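Local coordinates for DUF72 domain-containing protein (Thermotoga maritima, PDB 1VPQ) that is of unknown function but belongs to the DUF72 family of TIM-barrel-like proteins and carries a buried, sulfate-occupied polar pocket at one end of its parallel strands, at residues 153-158 / 203-208; 191-196 / 233-238; 248-253 / 260-265. All blocks are in the same frame, centred on the assembly; numbering follows the deposited sequence.

Contact 1 of 3, residues 153-158 / 203-208; sequences AVEFRH and RFHGRN. With SO4 (sulfate ion), chain B; SO4 (sulfate ion), chain C.
Glu155 reaches across the barrel end to Arg203 and His205, lending one carboxylate oxygen to each. Arg203 NH1 meets Glu155 OE1 at 2.7 Å in a nearly straight salt bridge (167°), in the guanidinium plane and on the carboxylate's syn side. His205 NE2 gives a longer hydrogen bond, 3.0 Å to Glu155 OE2, also syn but 31° out of the carboxylate plane. Running beside its carbonyl carbon (chi1 -173°), the extended Glu155 chain carries the carboxylate between backbones whose Glu155 and Arg203 CA atoms lie 8.8 Å apart. Arg157, bent at chi2 and chi3, brings NH1 to 3.5 Å from Glu155 OE2 and closes the salt-bridge network. Two sulfates, probably from the crystallisation liquor, sit at the edge of its guanidinium: NH1 donates to O1 of the chain B ion at 3.1 Å, NE to O4 of the chain C ion at 2.9 Å. Arg203 NH2 binds the first sulfate through O4 at 3.0 Å. Further out, Glu54 pairs with Arg203, Asn251 holds His205 ND1, and Lys84 and Tyr220 bind sulfate. A buried strand-end pocket of sulfate-facing arginines, a histidine and acids in a TIM-barrel-like fold is consistent with an anionic ligand site, though no substrate is known.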
# COMPACT_ATOMS: atom_id res chain seq x y z
N ALA A 153 -0.78 -9.35 -1.72
CA ALA A 153 -1.68 -8.80 -0.70
C ALA A 153 -2.88 -8.14 -1.36
O ALA A 153 -2.76 -7.53 -2.43
CB ALA A 153 -0.96 -7.80 0.19
N VAL A 154 -4.04 -8.27 -0.70
CA VAL A 154 -5.30 -7.73 -1.23
C VAL A 154 -6.01 -6.82 -0.21
O VAL A 154 -6.11 -7.14 0.98
CB VAL A 154 -6.26 -8.87 -1.71
CG1 VAL A 154 -7.67 -8.33 -1.98
CG2 VAL A 154 -5.72 -9.55 -2.98
N GLU A 155 -6.51 -5.70 -0.74
CA GLU A 155 -7.32 -4.73 -0.00
C GLU A 155 -8.69 -4.54 -0.68
O GLU A 155 -8.77 -4.31 -1.89
CB GLU A 155 -6.60 -3.37 0.00
CG GLU A 155 -7.26 -2.30 0.87
CD GLU A 155 -6.72 -0.90 0.62
OE1 GLU A 155 -5.51 -0.77 0.36
OE2 GLU A 155 -7.49 0.08 0.70
N PHE A 156 -9.75 -4.57 0.13
CA PHE A 156 -11.11 -4.29 -0.33
C PHE A 156 -11.60 -2.93 0.18
O PHE A 156 -11.21 -2.49 1.26
CB PHE A 156 -12.08 -5.35 0.17
CG PHE A 156 -11.58 -6.75 0.03
CD1 PHE A 156 -11.66 -7.40 -1.20
CD2 PHE A 156 -11.05 -7.42 1.12
CE1 PHE A 156 -11.19 -8.72 -1.33
CE2 PHE A 156 -10.59 -8.73 1.00
CZ PHE A 156 -10.66 -9.38 -0.22
N ARG A 157 -12.45 -2.29 -0.62
CA ARG A 157 -13.07 -1.02 -0.27
C ARG A 157 -14.53 -1.20 0.15
O ARG A 157 -15.05 -0.41 0.94
CB ARG A 157 -13.02 -0.07 -1.46
CG ARG A 157 -13.45 1.36 -1.13
CD ARG A 157 -12.26 2.17 -0.68
NE ARG A 157 -11.54 2.70 -1.83
CZ ARG A 157 -10.22 2.88 -1.90
NH1 ARG A 157 -9.43 2.55 -0.88
NH2 ARG A 157 -9.69 3.39 -3.00
N HIS A 158 -15.20 -2.23 -0.35
CA HIS A 158 -16.64 -2.40 -0.13
C HIS A 158 -16.91 -3.26 1.12
O HIS A 158 -16.24 -4.27 1.34
CB HIS A 158 -17.28 -3.03 -1.39
CG HIS A 158 -18.77 -2.87 -1.45
ND1 HIS A 158 -19.63 -3.91 -1.19
CD2 HIS A 158 -19.54 -1.80 -1.75
CE1 HIS A 158 -20.88 -3.49 -1.32
NE2 HIS A 158 -20.85 -2.21 -1.66
N ARG A 203 -2.62 -0.25 5.62
CA ARG A 203 -2.74 0.98 4.84
C ARG A 203 -3.67 1.97 5.52
O ARG A 203 -4.80 1.64 5.82
CB ARG A 203 -3.21 0.67 3.42
CG ARG A 203 -2.22 -0.17 2.62
CD ARG A 203 -2.60 -0.19 1.15
NE ARG A 203 -2.19 1.02 0.44
CZ ARG A 203 -2.91 1.64 -0.50
NH1 ARG A 203 -4.11 1.22 -0.84
NH2 ARG A 203 -2.42 2.72 -1.08
N PHE A 204 -3.17 3.19 5.76
CA PHE A 204 -3.94 4.24 6.42
C PHE A 204 -4.21 5.39 5.46
O PHE A 204 -3.29 6.06 5.00
CB PHE A 204 -3.18 4.77 7.65
CG PHE A 204 -2.75 3.69 8.62
CD1 PHE A 204 -3.61 2.66 8.99
CD2 PHE A 204 -1.49 3.72 9.19
CE1 PHE A 204 -3.21 1.68 9.89
CE2 PHE A 204 -1.08 2.74 10.10
CZ PHE A 204 -1.94 1.72 10.44
N HIS A 205 -5.49 5.60 5.15
CA HIS A 205 -5.92 6.60 4.16
C HIS A 205 -6.43 7.89 4.78
O HIS A 205 -6.86 8.80 4.07
CB HIS A 205 -7.04 6.03 3.29
CG HIS A 205 -6.70 4.74 2.61
ND1 HIS A 205 -5.67 4.63 1.70
CD2 HIS A 205 -7.25 3.51 2.71
CE1 HIS A 205 -5.60 3.39 1.27
NE2 HIS A 205 -6.55 2.68 1.87
N GLY A 206 -6.41 7.94 6.11
CA GLY A 206 -7.10 8.99 6.85
C GLY A 206 -8.60 8.74 6.91
O GLY A 206 -9.09 7.73 6.42
N ARG A 207 -9.33 9.67 7.50
CA ARG A 207 -10.74 9.49 7.81
C ARG A 207 -11.57 10.69 7.42
O ARG A 207 -12.53 11.05 8.11
CB ARG A 207 -10.93 9.24 9.30
CG ARG A 207 -10.14 8.08 9.81
CD ARG A 207 -10.28 8.01 11.29
NE ARG A 207 -9.65 6.82 11.81
CZ ARG A 207 -9.59 6.51 13.10
NH1 ARG A 207 -10.14 7.32 14.02
NH2 ARG A 207 -8.99 5.40 13.47
N ASN A 208 -11.20 11.31 6.31
CA ASN A 208 -11.93 12.44 5.76
C ASN A 208 -13.41 12.09 5.54
O ASN A 208 -13.73 11.23 4.73
CB ASN A 208 -11.28 12.87 4.44
CG ASN A 208 -11.84 14.19 3.90
OD1 ASN A 208 -12.78 14.75 4.45
ND2 ASN A 208 -11.26 14.66 2.80
S SO4 B . -5.91 3.98 -2.60
O1 SO4 B . -6.50 2.79 -1.99
O2 SO4 B . -6.60 4.31 -3.85
O3 SO4 B . -6.05 5.09 -1.67
O4 SO4 B . -4.51 3.72 -2.91
S SO4 C . -12.77 4.10 -4.93
O1 SO4 C . -11.46 4.06 -5.56
O2 SO4 C . -13.69 4.89 -5.73
O3 SO4 C . -13.32 2.76 -4.82
O4 SO4 C . -12.68 4.69 -3.60

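Contact 2 of 3, residues 191-196 / 233-238. With SO4 (sulfate ion), chain D.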
# COMPACT_ATOMS: atom_id res chain seq x y z
N TYR A 191 -11.93 -1.48 9.83
CA TYR A 191 -10.58 -1.76 10.30
C TYR A 191 -10.60 -3.11 10.96
O TYR A 191 -11.20 -3.27 12.01
CB TYR A 191 -10.15 -0.69 11.30
CG TYR A 191 -8.85 -0.94 12.01
CD1 TYR A 191 -7.64 -0.60 11.43
CD2 TYR A 191 -8.83 -1.50 13.29
CE1 TYR A 191 -6.43 -0.82 12.08
CE2 TYR A 191 -7.64 -1.72 13.96
CZ TYR A 191 -6.44 -1.38 13.35
OH TYR A 191 -5.25 -1.60 14.01
N ARG A 192 -9.99 -4.09 10.30
CA ARG A 192 -9.89 -5.46 10.83
C ARG A 192 -8.43 -5.87 11.02
O ARG A 192 -7.76 -6.22 10.06
CB ARG A 192 -10.58 -6.47 9.89
CG ARG A 192 -12.12 -6.44 9.81
CD ARG A 192 -12.73 -5.77 11.02
NE ARG A 192 -14.13 -6.08 11.27
CZ ARG A 192 -14.93 -5.32 12.00
NH1 ARG A 192 -14.50 -4.17 12.53
NH2 ARG A 192 -16.19 -5.69 12.20
N PRO A 193 -7.93 -5.82 12.27
CA PRO A 193 -6.53 -6.15 12.48
C PRO A 193 -6.36 -7.67 12.55
O PRO A 193 -6.37 -8.26 13.63
CB PRO A 193 -6.19 -5.42 13.78
CG PRO A 193 -7.48 -5.31 14.52
CD PRO A 193 -8.61 -5.48 13.54
N ILE A 194 -6.23 -8.27 11.37
CA ILE A 194 -6.25 -9.72 11.17
C ILE A 194 -5.13 -10.13 10.22
O ILE A 194 -4.78 -9.39 9.30
CB ILE A 194 -7.61 -10.17 10.56
CG1 ILE A 194 -8.72 -10.12 11.62
CG2 ILE A 194 -7.55 -11.60 9.99
CD1 ILE A 194 -10.08 -10.13 11.01
N THR A 195 -4.58 -11.32 10.47
CA THR A 195 -3.58 -11.90 9.56
C THR A 195 -4.10 -13.17 8.89
O THR A 195 -4.69 -14.03 9.53
CB THR A 195 -2.25 -12.23 10.29
OG1 THR A 195 -2.50 -13.09 11.40
CG2 THR A 195 -1.58 -10.96 10.77
N THR A 196 -3.86 -13.27 7.59
CA THR A 196 -4.21 -14.44 6.79
C THR A 196 -2.98 -15.23 6.34
O THR A 196 -3.11 -16.31 5.76
CB THR A 196 -4.97 -14.02 5.55
OG1 THR A 196 -4.16 -13.10 4.81
CG2 THR A 196 -6.29 -13.37 5.91
N PHE A 233 -1.04 1.95 16.48
CA PHE A 233 0.30 1.45 16.78
C PHE A 233 0.28 0.17 17.62
O PHE A 233 0.99 -0.78 17.32
CB PHE A 233 1.13 2.53 17.48
CG PHE A 233 2.48 2.05 18.00
CD1 PHE A 233 3.56 1.92 17.14
CD2 PHE A 233 2.65 1.73 19.34
CE1 PHE A 233 4.78 1.48 17.62
CE2 PHE A 233 3.87 1.29 19.81
CZ PHE A 233 4.93 1.16 18.95
N GLU A 234 -0.52 0.16 18.68
CA GLU A 234 -0.58 -1.00 19.57
C GLU A 234 -1.06 -2.26 18.83
O GLU A 234 -0.60 -3.37 19.12
CB GLU A 234 -1.44 -0.71 20.80
N ASP A 235 -1.97 -2.09 17.88
CA ASP A 235 -2.42 -3.18 17.02
C ASP A 235 -1.31 -3.67 16.09
O ASP A 235 -1.10 -4.87 15.95
CB ASP A 235 -3.63 -2.76 16.18
CG ASP A 235 -4.91 -2.65 16.99
OD1 ASP A 235 -4.99 -3.27 18.07
OD2 ASP A 235 -5.84 -1.95 16.54
N VAL A 236 -0.59 -2.73 15.46
CA VAL A 236 0.55 -3.07 14.59
C VAL A 236 1.64 -3.89 15.32
O VAL A 236 2.19 -4.83 14.75
CB VAL A 236 1.19 -1.80 13.96
CG1 VAL A 236 2.54 -2.13 13.31
CG2 VAL A 236 0.26 -1.20 12.92
N VAL A 237 1.95 -3.53 16.57
CA VAL A 237 2.97 -4.28 17.31
C VAL A 237 2.43 -5.64 17.74
O VAL A 237 3.16 -6.62 17.78
CB VAL A 237 3.56 -3.51 18.54
CG1 VAL A 237 4.09 -2.15 18.13
CG2 VAL A 237 2.54 -3.37 19.67
N GLU A 238 1.13 -5.68 18.07
CA GLU A 238 0.49 -6.93 18.49
C GLU A 238 0.51 -7.95 17.36
O GLU A 238 0.84 -9.12 17.57
CB GLU A 238 -0.94 -6.68 18.96
S SO4 D . -13.97 0.28 12.64
O1 SO4 D . -14.28 0.68 11.26
O2 SO4 D . -14.65 -0.98 12.99
O3 SO4 D . -12.54 0.09 12.79
O4 SO4 D . -14.36 1.33 13.55
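The phenol of Tyr191 and the carboxylate of Asp235 make the one polar bond between the loop 191-196 and the helix segment 233-238, Tyr191 OH donating to Asp235 OD2 at 2.6 Å. It illustrates how a loop can be tied to a helix flank by a single short hydrogen bond. The acceptor oxygen is approached on its anti side, 16° out of the carboxylate plane, and lies at the edge of the phenol ring, where Tyr191 CE2 is 3.2 Å from Asp235 OD2. Ring and carboxylate are turned only 26° from one another, so the acid continues roughly in the plane of the ring. Tyr191 swings its ring CG opposite the backbone N (chi1 172°), which carries the hydroxyl away from the loop and over to the helix. Pro193 adds a looser van der Waals touch, its CG 4.2 Å from Asp235 OD2; it stands at the centre of an inverse gamma turn, with its ring directed at the helix. A phenylalanine in place of Tyr191 would probably leave Asp235 OD2 without its phenolic donor and the loop without its polar tie to the helix. At the other end of Tyr191, a sulfate, probably from the crystallisation liquor and uncertain in its exact position, receives weak bonds from the backbone N. The loop runs from strand 176-181 to strand 199-204. Tyr191 rests on Val179 and Asp181 of the former strand and on Leu232 of helix 226-240, while Arg192 and Ile194 lean on Tyr167 of helix 164-173, so that the loop bridges two helices on the outside of the sheet.

Contact 3 of 3, residues 248-253 / 260-265; sequences VFFNNC and INALQF
Phe250 lies on Asn261 and Ala262, packing strand 245-250 against helix 257-270, the last strand-helix unit of this TIM-barrel-like fold. The axes of the short segments pass 8.5 Å apart and run roughly antiparallel, at 147°. The tight part is built on the Phe250 ring, laid on a peptide of the helix: Ala262 N and the Asn261 carbonyl carbon stand over the centre of one face, and Ala262 CA is 3.7 Å from Phe250 CD1. Asn261 CB approaches Phe250 CE2 at 3.5 Å. The ring turns an edge toward the face of Phe265 in an offset edge-to-face pair, centroids 5.8 Å apart and planes at 63°. Val248 is a looser neighbour, its CG1 4.0 Å from Phe265 CE2. Toward the strand end, beyond Phe250, the contact thins and turns polar, carried by two asparagines whose amide planes are nearly parallel. Each has a second partner in the chain: Asn252 ND2 also serves Tyr222 O, and Asn261 OD1 also accepts from Tyr224 N. Asn261 ND2 in turn donates to Gln264 OE1 at 2.7 Å, and across the contact Asn252 ND2 reaches Asn261 OD1 at 3.0 Å, with an N-H...O angle of 149°.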
# COMPACT_ATOMS: atom_id res chain seq x y z
N VAL A 248 3.74 -1.07 6.82
CA VAL A 248 2.77 -0.07 7.22
C VAL A 248 2.97 1.16 6.34
O VAL A 248 4.05 1.74 6.31
CB VAL A 248 2.95 0.31 8.71
CG1 VAL A 248 1.86 1.28 9.16
CG2 VAL A 248 2.97 -0.94 9.61
N PHE A 249 1.93 1.54 5.61
CA PHE A 249 2.02 2.71 4.73
C PHE A 249 0.92 3.71 5.04
O PHE A 249 -0.22 3.30 5.30
CB PHE A 249 1.94 2.29 3.26
CG PHE A 249 3.04 1.35 2.85
CD1 PHE A 249 4.28 1.83 2.45
CD2 PHE A 249 2.84 -0.03 2.89
CE1 PHE A 249 5.29 0.95 2.09
CE2 PHE A 249 3.86 -0.91 2.53
CZ PHE A 249 5.08 -0.40 2.13
N PHE A 250 1.27 5.00 4.99
CA PHE A 250 0.33 6.12 5.17
C PHE A 250 0.02 6.75 3.83
O PHE A 250 0.94 7.11 3.09
CB PHE A 250 0.91 7.19 6.09
CG PHE A 250 0.80 6.87 7.55
CD1 PHE A 250 1.68 5.98 8.14
CD2 PHE A 250 -0.19 7.45 8.32
CE1 PHE A 250 1.59 5.68 9.48
CE2 PHE A 250 -0.29 7.16 9.67
CZ PHE A 250 0.61 6.26 10.25
N ASN A 251 -1.26 6.93 3.56
CA ASN A 251 -1.74 7.29 2.24
C ASN A 251 -2.39 8.67 2.20
O ASN A 251 -2.80 9.13 1.13
CB ASN A 251 -2.76 6.23 1.77
CG ASN A 251 -2.91 6.19 0.27
OD1 ASN A 251 -1.96 6.44 -0.48
ND2 ASN A 251 -4.11 5.86 -0.19
N ASN A 252 -2.49 9.31 3.36
CA ASN A 252 -3.08 10.64 3.48
C ASN A 252 -2.07 11.70 3.08
O ASN A 252 -1.70 12.55 3.88
CB ASN A 252 -3.60 10.89 4.90
CG ASN A 252 -2.54 10.68 5.98
OD1 ASN A 252 -1.78 9.72 5.94
ND2 ASN A 252 -2.52 11.56 6.97
N CYS A 253 -1.62 11.63 1.83
CA CYS A 253 -0.41 12.33 1.37
C CYS A 253 -0.62 13.80 1.02
O CYS A 253 0.34 14.51 0.73
CB CYS A 253 0.20 11.59 0.16
SG CYS A 253 0.99 9.98 0.56
N ILE A 260 4.25 13.31 7.81
CA ILE A 260 4.18 13.72 9.22
C ILE A 260 3.74 12.55 10.10
O ILE A 260 4.45 12.17 11.04
CB ILE A 260 3.23 14.94 9.43
CG1 ILE A 260 3.86 16.20 8.85
CG2 ILE A 260 2.94 15.18 10.92
CD1 ILE A 260 2.93 17.40 8.77
N ASN A 261 2.60 11.96 9.78
CA ASN A 261 2.07 10.84 10.55
C ASN A 261 2.98 9.61 10.52
O ASN A 261 3.12 8.90 11.52
CB ASN A 261 0.67 10.45 10.07
CG ASN A 261 -0.40 11.49 10.41
OD1 ASN A 261 -1.43 11.56 9.74
ND2 ASN A 261 -0.16 12.29 11.45
N ALA A 262 3.60 9.35 9.36
CA ALA A 262 4.48 8.19 9.23
C ALA A 262 5.72 8.36 10.10
O ALA A 262 6.22 7.39 10.69
CB ALA A 262 4.86 7.97 7.76
N LEU A 263 6.20 9.59 10.17
CA LEU A 263 7.33 9.96 11.03
C LEU A 263 6.97 9.89 12.52
O LEU A 263 7.81 9.52 13.35
CB LEU A 263 7.83 11.37 10.70
CG LEU A 263 8.56 11.56 9.37
CD1 LEU A 263 8.69 13.02 9.07
CD2 LEU A 263 9.93 10.90 9.39
N GLN A 264 5.73 10.26 12.86
CA GLN A 264 5.23 10.15 14.23
C GLN A 264 5.14 8.68 14.61
O GLN A 264 5.55 8.29 15.70
CB GLN A 264 3.85 10.78 14.37
CG GLN A 264 3.84 12.28 14.36
CD GLN A 264 2.43 12.83 14.24
OE1 GLN A 264 1.84 12.83 13.17
NE2 GLN A 264 1.90 13.31 15.34
N PHE A 265 4.61 7.89 13.70
CA PHE A 265 4.47 6.45 13.89
C PHE A 265 5.84 5.76 14.02
O PHE A 265 6.03 4.90 14.87
CB PHE A 265 3.71 5.86 12.70
CG PHE A 265 3.16 4.49 12.95
CD1 PHE A 265 1.94 4.34 13.59
CD2 PHE A 265 3.84 3.37 12.53
CE1 PHE A 265 1.42 3.09 13.82
CE2 PHE A 265 3.34 2.12 12.76
CZ PHE A 265 2.12 1.98 13.41

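Contacts 1 and 3 are buried and reach the same sheet through neighbouring strands, 199-204 and 245-250, whereas contact 2 lies at the surface. Contact 1 is charged, gathered at the strand ends where sulfate ions sit; contact 3 is chiefly aromatic, on the outer side of the sheet beneath its helix; contact 2 rests on one short polar bond from a loop to a helix. Contacts 1 and 3 meet directly: Asn251 N approaches Phe204 O at 2.6 Å, and Phe204 packs on Val248 and Phe250. Helix 226-240 joins contacts 2 and 3, since Val236 turns from the loop to pack on Phe265 and Val248. Contacts 1 and 2 come close without touching.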